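Local coordinates for aerolysin-like protein (Bombina maxima, PDB 6LH8) that is an aerolysin-like protein of a toad that probably forms membrane pores or regulates a pore-forming paralog, in a system that modulates endolysosomes, at residues A[8-12]-A[68-72]; A[22-26]-A[37-42]; A[55-61]-A[130-136]. One frame throughout, in Å; residues are numbered along the deposited sequence.

Contact 1: residues A[8-12]-A[68-72]; sequences LWDKE and LEPKH
W9, K71 and E12 carry this surface contact. Segment 8-12 makes a 3-10 turn at W9 and D10 that interrupts strand 4-28, an outermost strand of the five-stranded sheet within this chain. K11 N bonds L8 O at 2.9 Å and E12 N bonds W9 O at 3.1 Å. Segment 68-72 leaves its strand at L68. E69 and P70 are extended (-114/103, -66/164), K71 turns into helical angles (-78/-42), and H72 is extended again. The nearest CA atoms, of W9 and K71, are 8.8 Å apart. Side chains and water fill the gap.

The CA-CB bond of W9 points toward 68-72, and chi1 m with chi2 119° lays the indole against E69, P70 and K71. The K71 side chain (m, t, m, t) runs across one indole face. Its CG sits 3.4 Å from the centroid of the six-membered ring, almost on the normal, a clear CH-pi contact. Past the ring, K71 NZ reaches the extended E12 side chain (chi1 t, chi2 t). The salt bridge measures 3.1 Å from NZ to OE1, with a weak second bond of 3.3 Å to OE2. At the ring edge, W9 CZ2 is 3.5 Å from E69 O. One water links W9 NE1 and E69 O. Another joins W9 O to K71 NZ, weakly on the lysine side. A third lies between E12 OE2 and H72 NE2.

This surface packing ties the 3-10 turn to the loop between strands 65-68 and 81-84. L8 and E12 touch strand 110-130. L68 and P70 lie on strands 41-53, 81-84 and 133-154.

Contact 2: residues A[22-26]-A[37-42]; sequences VDEMV and FYLKER
M25 is the main bump. It projects into a hollow formed by F37, Y38, L39 and R42. Segment 22-26 is extended from D23 on; V22 (-77/-40) makes the bulge. Y38 takes helical angles (-59/-44, chi1 m) and L39 is extended. The segments run antiparallel, M25 opposite Y38 and V26 opposite F37, with the backbones unpaired, CA atoms 9.3 and 9.7 Å apart. M25 (m, t, p) sets CB 4.0 Å from F37 CZ, and CE 4.1 Å from L39 CD1 and 4.4 Å from Y38 CD2. Its SD lies at the F37 ring edge, 5.4 Å from the centroid: a Met-aromatic contact. R42 (chi1 -141°, between wells) closes the hollow. Its NH1 bonds M25 SD weakly at 3.5 Å and makes a salt bridge to D23 OD2 at 2.7 Å; NH2 meets OD2 at 3.1 Å. Y38 OH donates to V26 O at 2.5 Å. V22 and D23 both bond L115 of strand 110-130 through the backbone: a classic beta bulge in strand 4-28, outermost in the sheet within this chain.

Contact 3: residues A[55-61]-A[130-136]; sequences PRATEVP and VGDIKET
One carboxylate, that of E135, serves both segments. Its side chain (chi1 t, chi2 p) curls so that OE1 accepts from the next backbone nitrogen, T136 N, at 3.0 Å. OE2 accepts from T58 OG1 at 2.8 Å. A water extends this small network, 2.8 Å from E135 OE2 and 3.0 Å from E59 N. In segment 55-61, T58 OG1 also accepts from V60 N at 3.0 Å, which makes an ST turn. T58 closes a type I turn that starts at P55.

Segment 130-136 begins with a two-residue beta hairpin that joins strands 110-130 and 133-154. Its type II' turn spans V130 to I133. V130 N bonds I133 O and I133 N bonds V130 O, both at 2.9 Å. G131 takes the positive phi (61/-130) that favours glycine.

Beyond the polar group, I133 and V130 pack against E59, V60 and P61. The closest CA pair in this part is V60 and I133, 6.6 Å apart. The CA-CB bond of I133 (m, t) points toward 55-61. Its CD1 touches E59 O at van der Waals distance, 3.6 Å, and its CG2 is 3.8 Å from E59 CB. V60 CG2 lies 3.6 Å from E135 CB. P61 CD meets V130 CG1 at 3.8 Å and I133 CD1 at 4.1 Å. At the other end, P55 CG comes within 3.7 Å of E135 OE1. Behind 55-61, Y85 touches T58 and V60, and L54 also touches V60.

In the fold
All three contacts reach the same long, five-stranded antiparallel sheet. Contacts 1 and 2 share strand 4-28, yet their centres are 36 Å apart, on opposite sides of the chain's centre. Contact 3 lies on the side of contact 1, with centres 20 Å apart and nearest atoms about 5 Å apart. Contacts 2 and 3 are farthest apart, at 50 Å between centres. Along the chain, both segments of contact 2 fall between those of contact 1. Contacts 1 and 3 cross, their segments alternating; contact 3 opens after contact 2 closes. The contacts are therefore spread along an elongated molecule, consistent with the drawn-out beta architecture of aerolysin-like pore-forming proteins.

Contact 1: residues A[8-12]-A[68-72]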
ATOM      1  N   LEU A   8       4.171  -6.595  17.399  1.00 19.63           N
ATOM      2  CA  LEU A   8       5.432  -6.050  17.918  1.00 19.84           C
ATOM      3  C   LEU A   8       6.013  -5.082  16.889  1.00 23.05           C
ATOM      4  O   LEU A   8       6.974  -5.371  16.171  1.00 22.10           O
ATOM      5  CB  LEU A   8       6.411  -7.165  18.260  1.00 21.63           C
ATOM      6  CG  LEU A   8       5.871  -8.350  19.084  1.00 24.13           C
ATOM      7  CD1 LEU A   8       6.981  -9.305  19.472  1.00 27.50           C
ATOM      8  CD2 LEU A   8       5.115  -7.865  20.329  1.00 26.80           C
ATOM      9  N   TRP A   9       5.422  -3.884  16.856  1.00 20.88           N
ATOM     10  CA  TRP A   9       5.807  -2.894  15.859  1.00 23.33           C
ATOM     11  C   TRP A   9       7.255  -2.455  16.025  1.00 23.19           C
ATOM     12  O   TRP A   9       7.902  -2.073  15.038  1.00 21.58           O
ATOM     13  CB  TRP A   9       4.878  -1.686  15.947  1.00 25.62           C
ATOM     14  CG  TRP A   9       3.451  -1.951  15.576  1.00 26.49           C
ATOM     15  CD1 TRP A   9       2.353  -1.804  16.379  1.00 27.04           C
ATOM     16  CD2 TRP A   9       2.958  -2.382  14.297  1.00 22.76           C
ATOM     17  NE1 TRP A   9       1.208  -2.130  15.679  1.00 28.15           N
ATOM     18  CE2 TRP A   9       1.553  -2.482  14.400  1.00 23.95           C
ATOM     19  CE3 TRP A   9       3.569  -2.704  13.081  1.00 22.63           C
ATOM     20  CZ2 TRP A   9       0.750  -2.884  13.331  1.00 24.99           C
ATOM     21  CZ3 TRP A   9       2.765  -3.097  12.015  1.00 26.36           C
ATOM     22  CH2 TRP A   9       1.372  -3.183  12.150  1.00 25.45           C
ATOM     23  N   ASP A  10       7.795  -2.507  17.253  1.00 23.65           N
ATOM     24  CA  ASP A  10       9.193  -2.109  17.397  1.00 28.65           C
ATOM     25  C   ASP A  10      10.147  -3.114  16.770  1.00 23.48           C
ATOM     26  O   ASP A  10      11.339  -2.809  16.635  1.00 22.68           O
ATOM     27  CB  ASP A  10       9.564  -1.882  18.870  1.00 31.29           C
ATOM     28  CG  ASP A  10       9.532  -3.147  19.702  1.00 35.98           C
ATOM     29  OD1 ASP A  10       8.651  -4.004  19.477  1.00 36.40           O
ATOM     30  OD2 ASP A  10      10.376  -3.273  20.613  1.00 45.01           O
ATOM     31  N   LYS A  11       9.660  -4.296  16.390  1.00 19.82           N
ATOM     32  CA  LYS A  11      10.458  -5.308  15.711  1.00 20.17           C
ATOM     33  C   LYS A  11      10.229  -5.319  14.200  1.00 17.97           C
ATOM     34  O   LYS A  11      10.627  -6.282  13.531  1.00 19.81           O
ATOM     35  CB  LYS A  11      10.157  -6.690  16.289  1.00 18.60           C
ATOM     36  CG  LYS A  11      10.620  -6.887  17.731  1.00 21.44           C
ATOM     37  CD  LYS A  11      12.144  -6.814  17.810  1.00 26.38           C
ATOM     38  CE  LYS A  11      12.663  -7.046  19.227  1.00 32.48           C
ATOM     39  NZ  LYS A  11      14.089  -6.616  19.377  1.00 32.98           N
ATOM     40  N   GLU A  12       9.603  -4.271  13.660  1.00 19.80           N
ATOM     41  CA  GLU A  12       9.266  -4.209  12.240  1.00 17.57           C
ATOM     42  C   GLU A  12      10.514  -4.272  11.367  1.00 19.43           C
ATOM     43  O   GLU A  12      11.535  -3.646  11.668  1.00 19.36           O
ATOM     44  CB  GLU A  12       8.495  -2.922  11.947  1.00 22.80           C
ATOM     45  CG  GLU A  12       8.162  -2.718  10.473  1.00 25.83           C
ATOM     46  CD  GLU A  12       7.203  -1.574  10.246  1.00 31.51           C
ATOM     47  OE1 GLU A  12       6.008  -1.725  10.568  1.00 32.35           O
ATOM     48  OE2 GLU A  12       7.650  -0.523   9.740  1.00 35.07           O
ATOM     49  N   LEU A  68      -6.311  -7.459  13.895  1.00 24.50           N
ATOM     50  CA  LEU A  68      -5.246  -6.513  14.186  1.00 28.89           C
ATOM     51  C   LEU A  68      -5.518  -5.193  13.488  1.00 30.14           C
ATOM     52  O   LEU A  68      -6.316  -5.105  12.551  1.00 25.73           O
ATOM     53  CB  LEU A  68      -3.855  -7.048  13.816  1.00 32.33           C
ATOM     54  CG  LEU A  68      -3.433  -7.438  12.403  1.00 30.27           C
ATOM     55  CD1 LEU A  68      -3.062  -6.219  11.563  1.00 28.74           C
ATOM     56  CD2 LEU A  68      -2.227  -8.371  12.514  1.00 25.23           C
ATOM     57  N   GLU A  69      -4.840  -4.160  13.985  1.00 26.23           N
ATOM     58  CA  GLU A  69      -4.961  -2.799  13.480  1.00 30.76           C
ATOM     59  C   GLU A  69      -3.644  -2.377  12.845  1.00 28.45           C
ATOM     60  O   GLU A  69      -2.675  -2.079  13.561  1.00 30.41           O
ATOM     61  CB  GLU A  69      -5.342  -1.851  14.616  1.00 34.59           C
ATOM     62  CG  GLU A  69      -6.646  -2.241  15.278  1.00 37.61           C
ATOM     63  CD  GLU A  69      -7.039  -1.283  16.369  1.00 44.02           C
ATOM     64  OE1 GLU A  69      -7.190  -0.081  16.068  1.00 48.50           O
ATOM     65  OE2 GLU A  69      -7.186  -1.735  17.525  1.00 46.89           O
ATOM     66  N   PRO A  70      -3.551  -2.362  11.520  1.00 23.88           N
ATOM     67  CA  PRO A  70      -2.293  -1.997  10.864  1.00 24.54           C
ATOM     68  C   PRO A  70      -1.928  -0.545  11.119  1.00 26.82           C
ATOM     69  O   PRO A  70      -2.753   0.268  11.544  1.00 28.54           O
ATOM     70  CB  PRO A  70      -2.585  -2.224   9.377  1.00 24.55           C
ATOM     71  CG  PRO A  70      -3.783  -3.109   9.343  1.00 27.25           C
ATOM     72  CD  PRO A  70      -4.586  -2.764  10.554  1.00 26.38           C
ATOM     73  N   LYS A  71      -0.655  -0.230  10.848  1.00 28.79           N
ATOM     74  CA  LYS A  71      -0.190   1.155  10.877  1.00 31.22           C
ATOM     75  C   LYS A  71      -0.605   1.920   9.625  1.00 35.75           C
ATOM     76  O   LYS A  71      -0.996   3.090   9.714  1.00 36.31           O
ATOM     77  CB  LYS A  71       1.337   1.213  11.020  1.00 32.51           C
ATOM     78  CG  LYS A  71       1.909   0.499  12.237  1.00 35.84           C
ATOM     79  CD  LYS A  71       3.297   1.034  12.618  1.00 38.55           C
ATOM     80  CE  LYS A  71       4.252   1.061  11.431  1.00 40.01           C
ATOM     81  NZ  LYS A  71       5.686   1.119  11.863  1.00 41.60           N
ATOM     82  N   HIS A  72      -0.499   1.293   8.455  1.00 29.26           N
ATOM     83  CA  HIS A  72      -0.715   1.955   7.170  1.00 31.06           C
ATOM     84  C   HIS A  72      -2.090   1.591   6.625  1.00 34.45           C
ATOM     85  O   HIS A  72      -2.359   0.419   6.355  1.00 27.94           O
ATOM     86  CB  HIS A  72       0.371   1.558   6.171  1.00 33.77           C
ATOM     87  CG  HIS A  72       1.757   1.751   6.698  1.00 34.32           C
ATOM     88  ND1 HIS A  72       2.257   2.994   7.015  1.00 38.70           N
ATOM     89  CD2 HIS A  72       2.741   0.864   6.974  1.00 33.90           C
ATOM     90  CE1 HIS A  72       3.493   2.866   7.467  1.00 41.52           C
ATOM     91  NE2 HIS A  72       3.810   1.585   7.455  1.00 39.23           N
TER
HETATM   92  O   HOH W   1      -1.655  -2.169  16.242  1.00 33.75           O
HETATM   93  O   HOH W   2       7.635   0.598  13.961  1.00 38.12           O
HETATM   94  O   HOH W   3       6.198   0.992   8.304  1.00 35.02           O

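Contact 2: residues A[22-26]-A[37-42]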
ATOM      1  N   VAL A  22       5.560   5.128 -12.324  1.00 21.96           N
ATOM      2  CA  VAL A  22       4.301   4.541 -12.775  1.00 20.65           C
ATOM      3  C   VAL A  22       4.100   4.773 -14.272  1.00 24.61           C
ATOM      4  O   VAL A  22       3.633   3.879 -14.994  1.00 25.14           O
ATOM      5  CB  VAL A  22       3.142   5.114 -11.936  1.00 24.79           C
ATOM      6  CG1 VAL A  22       1.792   4.694 -12.505  1.00 27.00           C
ATOM      7  CG2 VAL A  22       3.287   4.667 -10.474  1.00 23.68           C
ATOM      8  N   ASP A  23       4.445   5.960 -14.764  1.00 20.63           N
ATOM      9  CA  ASP A  23       4.235   6.303 -16.169  1.00 22.02           C
ATOM     10  C   ASP A  23       4.923   7.629 -16.456  1.00 26.16           C
ATOM     11  O   ASP A  23       5.314   8.354 -15.538  1.00 23.06           O
ATOM     12  CB  ASP A  23       2.738   6.393 -16.518  1.00 24.83           C
ATOM     13  CG  ASP A  23       2.479   6.257 -18.019  1.00 24.60           C
ATOM     14  OD1 ASP A  23       3.422   5.912 -18.756  1.00 23.15           O
ATOM     15  OD2 ASP A  23       1.333   6.476 -18.459  1.00 27.89           O
ATOM     16  N   GLU A  24       5.058   7.936 -17.753  1.00 22.77           N
ATOM     17  CA  GLU A  24       5.449   9.252 -18.235  1.00 25.28           C
ATOM     18  C   GLU A  24       4.497   9.683 -19.349  1.00 27.81           C
ATOM     19  O   GLU A  24       3.991   8.853 -20.109  1.00 29.76           O
ATOM     20  CB  GLU A  24       6.891   9.269 -18.746  1.00 27.75           C
ATOM     21  CG  GLU A  24       7.151   8.343 -19.923  1.00 30.41           C
ATOM     22  CD  GLU A  24       8.515   8.569 -20.558  1.00 38.95           C
ATOM     23  OE1 GLU A  24       9.437   9.039 -19.850  1.00 37.24           O
ATOM     24  OE2 GLU A  24       8.662   8.265 -21.767  1.00 39.16           O
ATOM     25  N   MET A  25       4.235  10.990 -19.422  1.00 29.31           N
ATOM     26  CA  MET A  25       3.445  11.579 -20.504  1.00 28.66           C
ATOM     27  C   MET A  25       4.221  12.763 -21.066  1.00 30.51           C
ATOM     28  O   MET A  25       4.630  13.642 -20.305  1.00 33.41           O
ATOM     29  CB  MET A  25       2.063  12.046 -20.006  1.00 32.00           C
ATOM     30  CG  MET A  25       1.265  11.009 -19.215  1.00 32.95           C
ATOM     31  SD  MET A  25      -0.223  11.665 -18.408  1.00 31.80           S
ATOM     32  CE  MET A  25      -1.343  11.748 -19.801  1.00 34.82           C
ATOM     33  N   VAL A  26       4.414  12.802 -22.393  1.00 36.81           N
ATOM     34  CA  VAL A  26       5.233  13.845 -23.007  1.00 41.12           C
ATOM     35  C   VAL A  26       4.431  14.628 -24.045  1.00 42.25           C
ATOM     36  O   VAL A  26       3.535  14.088 -24.703  1.00 37.09           O
ATOM     37  CB  VAL A  26       6.514  13.256 -23.638  1.00 41.07           C
ATOM     38  CG1 VAL A  26       6.201  12.526 -24.938  1.00 45.78           C
ATOM     39  CG2 VAL A  26       7.534  14.350 -23.866  1.00 47.75           C
ATOM     40  N   PHE A  37      -3.273  20.521 -22.310  1.00 53.15           N
ATOM     41  CA  PHE A  37      -2.773  19.173 -22.111  1.00 49.02           C
ATOM     42  C   PHE A  37      -3.880  18.155 -22.361  1.00 46.83           C
ATOM     43  O   PHE A  37      -5.070  18.480 -22.356  1.00 43.78           O
ATOM     44  CB  PHE A  37      -2.218  19.036 -20.698  1.00 47.17           C
ATOM     45  CG  PHE A  37      -1.358  17.819 -20.490  1.00 43.83           C
ATOM     46  CD1 PHE A  37      -0.206  17.631 -21.232  1.00 42.87           C
ATOM     47  CD2 PHE A  37      -1.700  16.876 -19.535  1.00 41.90           C
ATOM     48  CE1 PHE A  37       0.586  16.517 -21.030  1.00 44.54           C
ATOM     49  CE2 PHE A  37      -0.915  15.761 -19.331  1.00 40.49           C
ATOM     50  CZ  PHE A  37       0.231  15.580 -20.079  1.00 38.92           C
ATOM     51  N   TYR A  38      -3.467  16.899 -22.566  1.00 45.73           N
ATOM     52  CA  TYR A  38      -4.409  15.844 -22.937  1.00 42.60           C
ATOM     53  C   TYR A  38      -5.506  15.659 -21.890  1.00 41.83           C
ATOM     54  O   TYR A  38      -6.683  15.497 -22.235  1.00 43.92           O
ATOM     55  CB  TYR A  38      -3.675  14.517 -23.145  1.00 47.14           C
ATOM     56  CG  TYR A  38      -2.339  14.585 -23.858  1.00 42.64           C
ATOM     57  CD1 TYR A  38      -2.272  14.661 -25.247  1.00 38.91           C
ATOM     58  CD2 TYR A  38      -1.142  14.534 -23.147  1.00 42.38           C
ATOM     59  CE1 TYR A  38      -1.049  14.703 -25.912  1.00 43.13           C
ATOM     60  CE2 TYR A  38       0.093  14.576 -23.805  1.00 43.12           C
ATOM     61  CZ  TYR A  38       0.129  14.659 -25.187  1.00 45.15           C
ATOM     62  OH  TYR A  38       1.340  14.692 -25.848  1.00 46.07           O
ATOM     63  N   LEU A  39      -5.137  15.645 -20.610  1.00 44.34           N
ATOM     64  CA  LEU A  39      -6.070  15.345 -19.533  1.00 39.57           C
ATOM     65  C   LEU A  39      -5.940  16.388 -18.438  1.00 34.25           C
ATOM     66  O   LEU A  39      -4.852  16.906 -18.177  1.00 36.71           O
ATOM     67  CB  LEU A  39      -5.825  13.953 -18.901  1.00 42.14           C
ATOM     68  CG  LEU A  39      -6.123  12.627 -19.605  1.00 43.21           C
ATOM     69  CD1 LEU A  39      -5.242  12.411 -20.823  1.00 47.25           C
ATOM     70  CD2 LEU A  39      -5.933  11.497 -18.614  1.00 38.95           C
ATOM     71  N   LYS A  40      -7.061  16.668 -17.778  1.00 34.15           N
ATOM     72  CA  LYS A  40      -7.033  17.548 -16.616  1.00 34.06           C
ATOM     73  C   LYS A  40      -6.517  16.818 -15.382  1.00 31.76           C
ATOM     74  O   LYS A  40      -5.782  17.394 -14.576  1.00 30.54           O
ATOM     75  CB  LYS A  40      -8.431  18.102 -16.350  1.00 31.25           C
ATOM     76  CG  LYS A  40      -8.944  19.036 -17.437  1.00 44.21           C
ATOM     77  CD  LYS A  40      -9.290  20.408 -16.863  1.00 52.19           C
ATOM     78  CE  LYS A  40      -9.451  21.433 -17.967  1.00 50.08           C
ATOM     79  NZ  LYS A  40     -10.534  21.017 -18.901  1.00 55.22           N
ATOM     80  N   GLU A  41      -6.937  15.571 -15.199  1.00 30.85           N
ATOM     81  CA  GLU A  41      -6.541  14.762 -14.058  1.00 28.13           C
ATOM     82  C   GLU A  41      -6.379  13.331 -14.535  1.00 30.80           C
ATOM     83  O   GLU A  41      -7.021  12.915 -15.503  1.00 29.25           O
ATOM     84  CB  GLU A  41      -7.572  14.789 -12.933  1.00 31.76           C
ATOM     85  CG  GLU A  41      -7.986  16.163 -12.472  1.00 36.22           C
ATOM     86  CD  GLU A  41      -9.274  16.126 -11.684  1.00 42.66           C
ATOM     87  OE1 GLU A  41     -10.278  15.595 -12.215  1.00 40.78           O
ATOM     88  OE2 GLU A  41      -9.267  16.610 -10.530  1.00 44.72           O
ATOM     89  N   ARG A  42      -5.507  12.588 -13.862  1.00 23.02           N
ATOM     90  CA  ARG A  42      -5.398  11.152 -14.085  1.00 24.12           C
ATOM     91  C   ARG A  42      -5.833  10.426 -12.821  1.00 20.87           C
ATOM     92  O   ARG A  42      -5.614  10.911 -11.713  1.00 23.32           O
ATOM     93  CB  ARG A  42      -3.974  10.743 -14.465  1.00 24.80           C
ATOM     94  CG  ARG A  42      -3.972   9.688 -15.529  1.00 33.34           C
ATOM     95  CD  ARG A  42      -2.613   9.500 -16.154  1.00 26.00           C
ATOM     96  NE  ARG A  42      -2.346   8.079 -16.180  1.00 27.55           N
ATOM     97  CZ  ARG A  42      -1.301   7.520 -16.767  1.00 28.33           C
ATOM     98  NH1 ARG A  42      -0.410   8.273 -17.406  1.00 26.46           N
ATOM     99  NH2 ARG A  42      -1.160   6.214 -16.709  1.00 28.41           N
TER

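Contact 3: residues A[55-61]-A[130-136]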
ATOM      1  N   PRO A  55       3.726 -20.128  11.160  1.00 15.61           N
ATOM      2  CA  PRO A  55       4.621 -21.265  10.964  1.00 16.71           C
ATOM      3  C   PRO A  55       3.850 -22.463  10.405  1.00 19.91           C
ATOM      4  O   PRO A  55       2.670 -22.665  10.709  1.00 20.47           O
ATOM      5  CB  PRO A  55       5.173 -21.547  12.359  1.00 19.71           C
ATOM      6  CG  PRO A  55       5.137 -20.204  13.040  1.00 17.44           C
ATOM      7  CD  PRO A  55       3.833 -19.587  12.544  1.00 17.16           C
ATOM      8  N   ARG A  56       4.535 -23.227   9.559  1.00 19.56           N
ATOM      9  CA  ARG A  56       3.889 -24.355   8.900  1.00 20.40           C
ATOM     10  C   ARG A  56       3.311 -25.327   9.914  1.00 25.10           C
ATOM     11  O   ARG A  56       2.195 -25.829   9.730  1.00 24.33           O
ATOM     12  CB  ARG A  56       4.896 -25.050   7.980  1.00 25.65           C
ATOM     13  CG  ARG A  56       4.341 -26.252   7.231  1.00 32.77           C
ATOM     14  CD  ARG A  56       5.232 -26.618   6.044  1.00 32.65           C
ATOM     15  NE  ARG A  56       4.513 -27.448   5.076  1.00 41.48           N
ATOM     16  CZ  ARG A  56       5.098 -28.304   4.243  1.00 44.21           C
ATOM     17  NH1 ARG A  56       6.419 -28.445   4.250  1.00 46.70           N
ATOM     18  NH2 ARG A  56       4.360 -29.017   3.403  1.00 41.57           N
ATOM     19  N   ALA A  57       4.036 -25.571  11.008  1.00 21.27           N
ATOM     20  CA  ALA A  57       3.677 -26.538  12.049  1.00 25.35           C
ATOM     21  C   ALA A  57       2.957 -25.914  13.242  1.00 27.27           C
ATOM     22  O   ALA A  57       3.125 -26.379  14.375  1.00 37.28           O
ATOM     23  CB  ALA A  57       4.928 -27.266  12.527  1.00 30.00           C
ATOM     24  N   THR A  58       2.121 -24.905  13.039  1.00 26.41           N
ATOM     25  CA  THR A  58       1.541 -24.190  14.170  1.00 23.22           C
ATOM     26  C   THR A  58       0.455 -25.011  14.861  1.00 27.62           C
ATOM     27  O   THR A  58      -0.213 -25.852  14.246  1.00 23.90           O
ATOM     28  CB  THR A  58       0.966 -22.848  13.717  1.00 23.49           C
ATOM     29  OG1 THR A  58       0.423 -22.155  14.847  1.00 19.43           O
ATOM     30  CG2 THR A  58      -0.142 -23.049  12.690  1.00 22.62           C
ATOM     31  N   GLU A  59       0.290 -24.751  16.162  1.00 24.32           N
ATOM     32  CA  GLU A  59      -0.790 -25.308  16.968  1.00 25.54           C
ATOM     33  C   GLU A  59      -2.055 -24.463  16.914  1.00 24.49           C
ATOM     34  O   GLU A  59      -3.094 -24.898  17.416  1.00 24.17           O
ATOM     35  CB  GLU A  59      -0.350 -25.440  18.430  1.00 27.37           C
ATOM     36  CG  GLU A  59       0.769 -26.422  18.679  1.00 34.49           C
ATOM     37  CD  GLU A  59       0.271 -27.836  18.708  1.00 38.96           C
ATOM     38  OE1 GLU A  59       0.958 -28.718  18.152  1.00 44.53           O
ATOM     39  OE2 GLU A  59      -0.813 -28.057  19.287  1.00 37.75           O
ATOM     40  N   VAL A  60      -1.980 -23.260  16.351  1.00 22.15           N
ATOM     41  CA  VAL A  60      -3.168 -22.406  16.274  1.00 23.19           C
ATOM     42  C   VAL A  60      -4.261 -23.147  15.504  1.00 23.18           C
ATOM     43  O   VAL A  60      -4.008 -23.642  14.394  1.00 23.84           O
ATOM     44  CB  VAL A  60      -2.814 -21.068  15.601  1.00 19.48           C
ATOM     45  CG1 VAL A  60      -4.068 -20.274  15.269  1.00 18.98           C
ATOM     46  CG2 VAL A  60      -1.878 -20.269  16.505  1.00 19.53           C
ATOM     47  N   PRO A  61      -5.463 -23.301  16.071  1.00 27.37           N
ATOM     48  CA  PRO A  61      -6.507 -24.068  15.379  1.00 25.79           C
ATOM     49  C   PRO A  61      -6.963 -23.386  14.103  1.00 25.19           C
ATOM     50  O   PRO A  61      -7.104 -22.164  14.043  1.00 22.32           O
ATOM     51  CB  PRO A  61      -7.643 -24.122  16.411  1.00 28.74           C
ATOM     52  CG  PRO A  61      -6.992 -23.827  17.727  1.00 32.51           C
ATOM     53  CD  PRO A  61      -5.873 -22.885  17.418  1.00 24.04           C
ATOM     54  N   VAL A 130      -4.493 -18.140  21.974  1.00 26.53           N
ATOM     55  CA  VAL A 130      -5.850 -18.668  21.932  1.00 27.07           C
ATOM     56  C   VAL A 130      -5.904 -19.761  22.992  1.00 27.75           C
ATOM     57  O   VAL A 130      -5.263 -20.809  22.849  1.00 26.34           O
ATOM     58  CB  VAL A 130      -6.246 -19.194  20.539  1.00 29.91           C
ATOM     59  CG1 VAL A 130      -5.162 -20.075  19.942  1.00 31.14           C
ATOM     60  CG2 VAL A 130      -7.566 -19.945  20.603  1.00 34.71           C
ATOM     61  N   GLY A 131      -6.627 -19.501  24.076  1.00 27.59           N
ATOM     62  CA  GLY A 131      -6.567 -20.433  25.196  1.00 27.47           C
ATOM     63  C   GLY A 131      -5.145 -20.500  25.711  1.00 25.39           C
ATOM     64  O   GLY A 131      -4.508 -19.474  25.959  1.00 28.02           O
ATOM     65  N   ASP A 132      -4.613 -21.706  25.862  1.00 21.85           N
ATOM     66  CA  ASP A 132      -3.242 -21.849  26.315  1.00 25.65           C
ATOM     67  C   ASP A 132      -2.254 -21.968  25.163  1.00 25.28           C
ATOM     68  O   ASP A 132      -1.065 -22.187  25.403  1.00 23.23           O
ATOM     69  CB  ASP A 132      -3.119 -23.057  27.237  1.00 25.74           C
ATOM     70  CG  ASP A 132      -3.575 -24.335  26.575  1.00 30.38           C
ATOM     71  OD1 ASP A 132      -4.318 -24.263  25.572  1.00 34.37           O
ATOM     72  OD2 ASP A 132      -3.202 -25.410  27.079  1.00 35.78           O
ATOM     73  N   ILE A 133      -2.714 -21.827  23.926  1.00 25.54           N
ATOM     74  CA  ILE A 133      -1.836 -21.920  22.767  1.00 26.42           C
ATOM     75  C   ILE A 133      -1.230 -20.550  22.503  1.00 22.84           C
ATOM     76  O   ILE A 133      -1.948 -19.544  22.451  1.00 26.09           O
ATOM     77  CB  ILE A 133      -2.609 -22.438  21.542  1.00 24.40           C
ATOM     78  CG1 ILE A 133      -3.073 -23.876  21.795  1.00 26.71           C
ATOM     79  CG2 ILE A 133      -1.746 -22.387  20.292  1.00 26.45           C
ATOM     80  CD1 ILE A 133      -4.122 -24.371  20.808  1.00 28.83           C
ATOM     81  N   LYS A 134       0.096 -20.501  22.355  1.00 23.23           N
ATOM     82  CA  LYS A 134       0.807 -19.270  22.036  1.00 24.07           C
ATOM     83  C   LYS A 134       1.557 -19.458  20.726  1.00 25.53           C
ATOM     84  O   LYS A 134       2.103 -20.535  20.455  1.00 28.01           O
ATOM     85  CB  LYS A 134       1.795 -18.859  23.147  1.00 29.35           C
ATOM     86  CG  LYS A 134       1.160 -18.671  24.514  1.00 30.09           C
ATOM     87  CD  LYS A 134       2.078 -17.893  25.446  1.00 36.42           C
ATOM     88  CE  LYS A 134       2.954 -18.823  26.262  1.00 37.63           C
ATOM     89  NZ  LYS A 134       2.792 -18.556  27.726  1.00 40.48           N
ATOM     90  N   GLU A 135       1.544 -18.420  19.898  1.00 21.52           N
ATOM     91  CA  GLU A 135       2.243 -18.452  18.623  1.00 18.77           C
ATOM     92  C   GLU A 135       2.749 -17.052  18.319  1.00 20.08           C
ATOM     93  O   GLU A 135       2.169 -16.064  18.759  1.00 21.39           O
ATOM     94  CB  GLU A 135       1.324 -18.936  17.489  1.00 20.42           C
ATOM     95  CG  GLU A 135       2.037 -19.078  16.144  1.00 18.51           C
ATOM     96  CD  GLU A 135       3.118 -20.122  16.206  1.00 22.99           C
ATOM     97  OE1 GLU A 135       4.261 -19.784  16.584  1.00 23.05           O
ATOM     98  OE2 GLU A 135       2.823 -21.304  15.915  1.00 23.87           O
ATOM     99  N   THR A 136       3.835 -16.962  17.564  1.00 19.65           N
ATOM    100  CA  THR A 136       4.255 -15.679  17.014  1.00 19.25           C
ATOM    101  C   THR A 136       4.102 -15.786  15.502  1.00 16.52           C
ATOM    102  O   THR A 136       4.890 -16.465  14.838  1.00 17.56           O
ATOM    103  CB  THR A 136       5.679 -15.334  17.425  1.00 24.98           C
ATOM    104  OG1 THR A 136       5.768 -15.335  18.858  1.00 23.10           O
ATOM    105  CG2 THR A 136       6.056 -13.961  16.890  1.00 22.46           C
TER
HETATM  106  O   HOH W   4       2.423 -23.431  17.731  1.00 32.22           O